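Local coordinates for protein putative polyketide synthase (Brevibacillus brevis, PDB 6HP2) that contains, in this piece of a trans-AT polyketide synthase, an O-methyltransferase domain that binds S-adenosylhomocysteine and probably serves in bacillaene biosynthesis, at residues L228-S242 with S285-Y299. Numbering follows the deposited sequence.
Sequences LAEHQLVIDEIIDVS and SYCLFKLKKAPHLTY
Lys290 O takes two backbone donors from the neighbouring strand: Asp236 N at 2.7 Å and Glu237 N at 3.2 Å, the latter lying in the carbonyl plane on a lone pair. Two consecutive residues thus face one, a classic beta bulge that shifts the register by one, and antiparallel pairing continues to both sides of it, from Leu233 with Lys293 to Asp240 with Cys287. On the face carrying Ile238 and Phe289, CD1 of Ile238 sits over the centre of the Phe289 ring, 3.7 Å from the centroid and 7° off its normal, a CH-pi contact. The branch gets there because CG1 stands anti to the backbone N (chi1 176°) and chi2 of 79° then turns CD1 toward strand 284-293. Farther along this face, Leu291 spreads its two methyls, CD1 lying 3.7 Å from Leu228 CD2 at the helix end while CD2 packs on CG1 of Ile235. The other face is partly polar: Glu237 and Lys290 run side by side in the same direction, and one water bridges Glu237 OE2 and Lys290 NZ; NZ has a further polar partner at Val86, while OE1 and OE2 form salt bridges to Lys90 and Arg314, respectively. Beyond these, Leu288 rests its CG on CG2 of Val241, 3.8 Å away. Where strand 233-240 ends, Asp240 OD1 accepts from Ser242 N, which closes an Asx turn, and also from Ser242 OG, which in turn receives Tyr286 N at 3.1 Å. At the opposite end a Schellman motif with Gln232 as its C-prime residue stops helix 221-230 and leads into strand 233-240. Strand order 3-2-1-4-5-7-6, with antiparallel strand 284-293 between 194-203 and 233-240, is the hallmark of the class I, Rossmann-like methyltransferase fold.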
# COMPACT_ATOMS: atom_id res chain seq x y z
N LEU A 228 -8.01 7.08 -13.03
CA LEU A 228 -7.97 5.68 -13.42
C LEU A 228 -8.55 5.49 -14.81
O LEU A 228 -7.90 4.89 -15.66
CB LEU A 228 -8.71 4.80 -12.42
CG LEU A 228 -8.15 4.82 -11.03
CD1 LEU A 228 -9.02 3.95 -10.12
CD2 LEU A 228 -6.71 4.32 -10.96
N ALA A 229 -9.77 6.02 -15.06
CA ALA A 229 -10.42 5.87 -16.36
C ALA A 229 -9.52 6.42 -17.47
O ALA A 229 -9.43 5.85 -18.55
CB ALA A 229 -11.78 6.62 -16.40
N GLU A 230 -8.79 7.51 -17.19
CA GLU A 230 -7.95 8.12 -18.23
C GLU A 230 -6.84 7.17 -18.65
O GLU A 230 -6.42 7.18 -19.82
CB GLU A 230 -7.33 9.42 -17.74
CG GLU A 230 -6.45 10.08 -18.77
CD GLU A 230 -7.26 10.67 -19.91
OE1 GLU A 230 -8.42 11.06 -19.66
OE2 GLU A 230 -6.75 10.70 -21.06
N HIS A 231 -6.36 6.33 -17.73
CA HIS A 231 -5.32 5.36 -18.08
C HIS A 231 -5.85 3.94 -18.22
O HIS A 231 -5.15 2.98 -17.92
CB HIS A 231 -4.21 5.47 -17.04
CG HIS A 231 -3.61 6.85 -17.02
ND1 HIS A 231 -2.68 7.25 -17.97
CD2 HIS A 231 -3.94 7.95 -16.32
CE1 HIS A 231 -2.41 8.53 -17.78
NE2 HIS A 231 -3.14 8.97 -16.77
N GLN A 232 -7.08 3.80 -18.69
CA GLN A 232 -7.68 2.51 -19.08
C GLN A 232 -7.94 1.60 -17.89
O GLN A 232 -8.15 0.39 -18.05
CB GLN A 232 -6.79 1.80 -20.10
CG GLN A 232 -6.58 2.53 -21.44
CD GLN A 232 -5.54 3.63 -21.36
OE1 GLN A 232 -4.41 3.41 -20.92
NE2 GLN A 232 -5.92 4.83 -21.77
N LEU A 233 -7.96 2.12 -16.68
CA LEU A 233 -8.14 1.25 -15.53
C LEU A 233 -9.54 1.36 -14.94
O LEU A 233 -10.13 2.43 -14.87
CB LEU A 233 -7.09 1.60 -14.47
CG LEU A 233 -5.66 1.37 -14.88
CD1 LEU A 233 -4.64 2.02 -13.88
CD2 LEU A 233 -5.32 -0.11 -15.01
N VAL A 234 -10.03 0.25 -14.42
CA VAL A 234 -11.27 0.22 -13.69
C VAL A 234 -11.08 -0.52 -12.40
O VAL A 234 -10.22 -1.39 -12.29
CB VAL A 234 -12.40 -0.45 -14.53
CG1 VAL A 234 -12.67 0.44 -15.72
CG2 VAL A 234 -11.98 -1.83 -14.97
N ILE A 235 -11.94 -0.18 -11.47
CA ILE A 235 -11.95 -0.75 -10.14
C ILE A 235 -12.69 -2.07 -10.18
O ILE A 235 -13.90 -2.09 -10.40
CB ILE A 235 -12.57 0.21 -9.14
CG1 ILE A 235 -11.74 1.47 -9.04
CG2 ILE A 235 -12.75 -0.53 -7.80
CD1 ILE A 235 -12.52 2.64 -8.35
N ASP A 236 -11.98 -3.16 -9.87
CA ASP A 236 -12.65 -4.44 -9.72
C ASP A 236 -13.20 -4.59 -8.31
O ASP A 236 -14.28 -5.16 -8.10
CB ASP A 236 -11.67 -5.58 -10.07
CG ASP A 236 -12.37 -6.94 -10.13
OD1 ASP A 236 -13.36 -7.05 -10.87
OD2 ASP A 236 -11.93 -7.85 -9.42
N GLU A 237 -12.45 -4.08 -7.33
CA GLU A 237 -12.79 -4.16 -5.93
C GLU A 237 -12.15 -3.00 -5.21
O GLU A 237 -11.00 -2.62 -5.50
CB GLU A 237 -12.32 -5.50 -5.34
CG GLU A 237 -12.87 -5.79 -3.96
CD GLU A 237 -12.68 -7.25 -3.53
OE1 GLU A 237 -12.24 -8.06 -4.35
OE2 GLU A 237 -12.97 -7.58 -2.36
N ILE A 238 -12.92 -2.36 -4.34
CA ILE A 238 -12.41 -1.27 -3.48
C ILE A 238 -12.89 -1.57 -2.07
O ILE A 238 -14.08 -1.83 -1.85
CB ILE A 238 -12.86 0.12 -3.97
CG1 ILE A 238 -12.42 1.26 -3.05
CG2 ILE A 238 -14.43 0.17 -4.15
CD1 ILE A 238 -11.00 1.65 -3.21
N ILE A 239 -11.96 -1.60 -1.11
CA ILE A 239 -12.27 -1.96 0.24
C ILE A 239 -11.90 -0.82 1.18
O ILE A 239 -10.79 -0.33 1.12
CB ILE A 239 -11.46 -3.20 0.63
CG1 ILE A 239 -11.88 -4.41 -0.20
CG2 ILE A 239 -11.62 -3.47 2.10
CD1 ILE A 239 -10.91 -5.57 -0.13
N ASP A 240 -12.81 -0.41 2.06
CA ASP A 240 -12.51 0.70 2.96
C ASP A 240 -12.02 0.21 4.32
O ASP A 240 -12.75 -0.51 5.01
CB ASP A 240 -13.77 1.56 3.14
CG ASP A 240 -13.50 2.81 3.95
OD1 ASP A 240 -12.33 3.04 4.32
OD2 ASP A 240 -14.46 3.56 4.22
N VAL A 241 -10.80 0.57 4.72
CA VAL A 241 -10.25 0.15 6.00
C VAL A 241 -10.13 1.30 7.00
O VAL A 241 -9.53 1.13 8.06
CB VAL A 241 -8.85 -0.46 5.84
CG1 VAL A 241 -8.59 -1.47 6.94
CG2 VAL A 241 -8.69 -1.10 4.47
N SER A 242 -10.70 2.46 6.67
CA SER A 242 -10.58 3.64 7.53
C SER A 242 -10.90 3.42 9.02
O SER A 242 -10.12 3.84 9.87
CB SER A 242 -11.40 4.81 6.98
OG SER A 242 -11.23 4.94 5.58
N SER A 285 -10.10 8.60 3.31
CA SER A 285 -10.35 7.18 3.44
C SER A 285 -9.10 6.42 3.03
O SER A 285 -8.52 6.69 1.96
CB SER A 285 -11.55 6.72 2.58
OG SER A 285 -12.73 7.33 3.02
N TYR A 286 -8.72 5.41 3.82
CA TYR A 286 -7.58 4.56 3.56
C TYR A 286 -8.18 3.32 2.92
O TYR A 286 -8.93 2.60 3.58
CB TYR A 286 -6.98 4.17 4.89
CG TYR A 286 -5.76 3.29 4.84
CD1 TYR A 286 -5.85 1.92 4.69
CD2 TYR A 286 -4.53 3.84 5.03
CE1 TYR A 286 -4.71 1.14 4.71
CE2 TYR A 286 -3.40 3.09 5.01
CZ TYR A 286 -3.49 1.74 4.91
OH TYR A 286 -2.32 1.02 4.88
N CYS A 287 -7.87 3.05 1.66
CA CYS A 287 -8.50 1.92 1.01
C CYS A 287 -7.60 0.96 0.23
O CYS A 287 -6.51 1.33 -0.19
CB CYS A 287 -9.56 2.44 0.03
SG CYS A 287 -10.85 3.51 0.68
N LEU A 288 -8.09 -0.26 0.04
CA LEU A 288 -7.37 -1.26 -0.75
C LEU A 288 -8.03 -1.25 -2.14
O LEU A 288 -9.23 -1.46 -2.26
CB LEU A 288 -7.48 -2.66 -0.14
CG LEU A 288 -7.41 -2.81 1.38
CD1 LEU A 288 -7.59 -4.27 1.75
CD2 LEU A 288 -6.09 -2.27 1.91
N PHE A 289 -7.24 -1.00 -3.19
CA PHE A 289 -7.74 -0.96 -4.56
C PHE A 289 -7.29 -2.20 -5.34
O PHE A 289 -6.09 -2.50 -5.36
CB PHE A 289 -7.20 0.23 -5.38
CG PHE A 289 -7.51 1.59 -4.83
CD1 PHE A 289 -7.01 2.00 -3.62
CD2 PHE A 289 -8.19 2.48 -5.60
CE1 PHE A 289 -7.25 3.29 -3.18
CE2 PHE A 289 -8.46 3.78 -5.14
CZ PHE A 289 -7.99 4.16 -3.93
N LYS A 290 -8.22 -2.84 -6.05
CA LYS A 290 -7.89 -3.90 -7.02
C LYS A 290 -8.39 -3.44 -8.39
O LYS A 290 -9.62 -3.31 -8.63
CB LYS A 290 -8.49 -5.23 -6.61
CG LYS A 290 -8.32 -5.48 -5.14
CD LYS A 290 -8.62 -6.97 -4.79
CE LYS A 290 -8.36 -7.18 -3.32
NZ LYS A 290 -8.52 -8.60 -2.92
N LEU A 291 -7.44 -3.19 -9.28
CA LEU A 291 -7.75 -2.60 -10.58
C LEU A 291 -7.41 -3.59 -11.71
O LEU A 291 -6.43 -4.34 -11.62
CB LEU A 291 -6.95 -1.30 -10.83
CG LEU A 291 -6.85 -0.32 -9.65
CD1 LEU A 291 -5.87 0.81 -9.95
CD2 LEU A 291 -8.21 0.26 -9.34
N LYS A 292 -8.15 -3.44 -12.80
CA LYS A 292 -7.97 -4.20 -14.02
C LYS A 292 -7.90 -3.20 -15.16
O LYS A 292 -8.41 -2.07 -15.05
CB LYS A 292 -9.13 -5.20 -14.23
CG LYS A 292 -9.26 -6.24 -13.15
CD LYS A 292 -8.13 -7.26 -13.17
CE LYS A 292 -8.24 -8.24 -12.01
NZ LYS A 292 -7.49 -9.52 -12.28
N LYS A 293 -7.37 -3.66 -16.29
CA LYS A 293 -7.35 -2.85 -17.51
C LYS A 293 -8.60 -3.09 -18.34
O LYS A 293 -9.02 -4.23 -18.54
CB LYS A 293 -6.14 -3.18 -18.34
CG LYS A 293 -5.38 -2.00 -18.91
CD LYS A 293 -4.00 -2.50 -19.43
CE LYS A 293 -3.21 -1.39 -20.12
NZ LYS A 293 -1.97 -1.94 -20.75
N ALA A 294 -9.20 -2.01 -18.83
CA ALA A 294 -10.45 -2.07 -19.60
C ALA A 294 -10.30 -1.26 -20.89
O ALA A 294 -11.11 -0.36 -21.19
CB ALA A 294 -11.64 -1.58 -18.78
N PRO A 295 -9.29 -1.59 -21.69
CA PRO A 295 -8.98 -0.73 -22.86
C PRO A 295 -10.08 -0.69 -23.90
O PRO A 295 -10.15 0.27 -24.70
CB PRO A 295 -7.69 -1.36 -23.43
CG PRO A 295 -7.81 -2.82 -23.05
CD PRO A 295 -8.53 -2.86 -21.70
N HIS A 296 -10.96 -1.68 -23.91
CA HIS A 296 -11.99 -1.72 -24.94
C HIS A 296 -13.28 -1.05 -24.48
O HIS A 296 -14.23 -0.96 -25.26
CB HIS A 296 -12.27 -3.16 -25.38
CG HIS A 296 -11.09 -3.83 -26.00
ND1 HIS A 296 -10.26 -3.20 -26.89
CD2 HIS A 296 -10.59 -5.08 -25.83
CE1 HIS A 296 -9.29 -4.03 -27.25
NE2 HIS A 296 -9.47 -5.18 -26.63
N LEU A 297 -13.30 -0.54 -23.27
CA LEU A 297 -14.42 0.22 -22.74
C LEU A 297 -14.19 1.69 -23.04
O LEU A 297 -13.04 2.17 -23.05
CB LEU A 297 -14.52 -0.03 -21.24
CG LEU A 297 -15.85 -0.15 -20.53
CD1 LEU A 297 -16.77 -1.13 -21.26
CD2 LEU A 297 -15.66 -0.58 -19.07
N THR A 298 -15.27 2.42 -23.33
CA THR A 298 -15.10 3.86 -23.51
C THR A 298 -14.68 4.53 -22.19
O THR A 298 -14.82 3.98 -21.08
CB THR A 298 -16.38 4.51 -24.04
OG1 THR A 298 -17.38 4.53 -23.02
CG2 THR A 298 -16.93 3.75 -25.29
N TYR A 299 -14.07 5.72 -22.31
CA TYR A 299 -13.69 6.46 -21.11
C TYR A 299 -14.91 6.69 -20.24
O TYR A 299 -14.86 6.48 -19.03
CB TYR A 299 -13.05 7.80 -21.50
CG TYR A 299 -12.87 8.74 -20.35
CD1 TYR A 299 -11.71 8.71 -19.56
CD2 TYR A 299 -13.83 9.68 -20.04
CE1 TYR A 299 -11.56 9.56 -18.47
CE2 TYR A 299 -13.68 10.54 -18.96
CZ TYR A 299 -12.54 10.49 -18.21
OH TYR A 299 -12.37 11.40 -17.16
O HOH W 1 -9.66 12.65 -17.58
O HOH W 2 -11.07 -9.22 -1.77
O HOH W 3 -14.05 6.01 4.82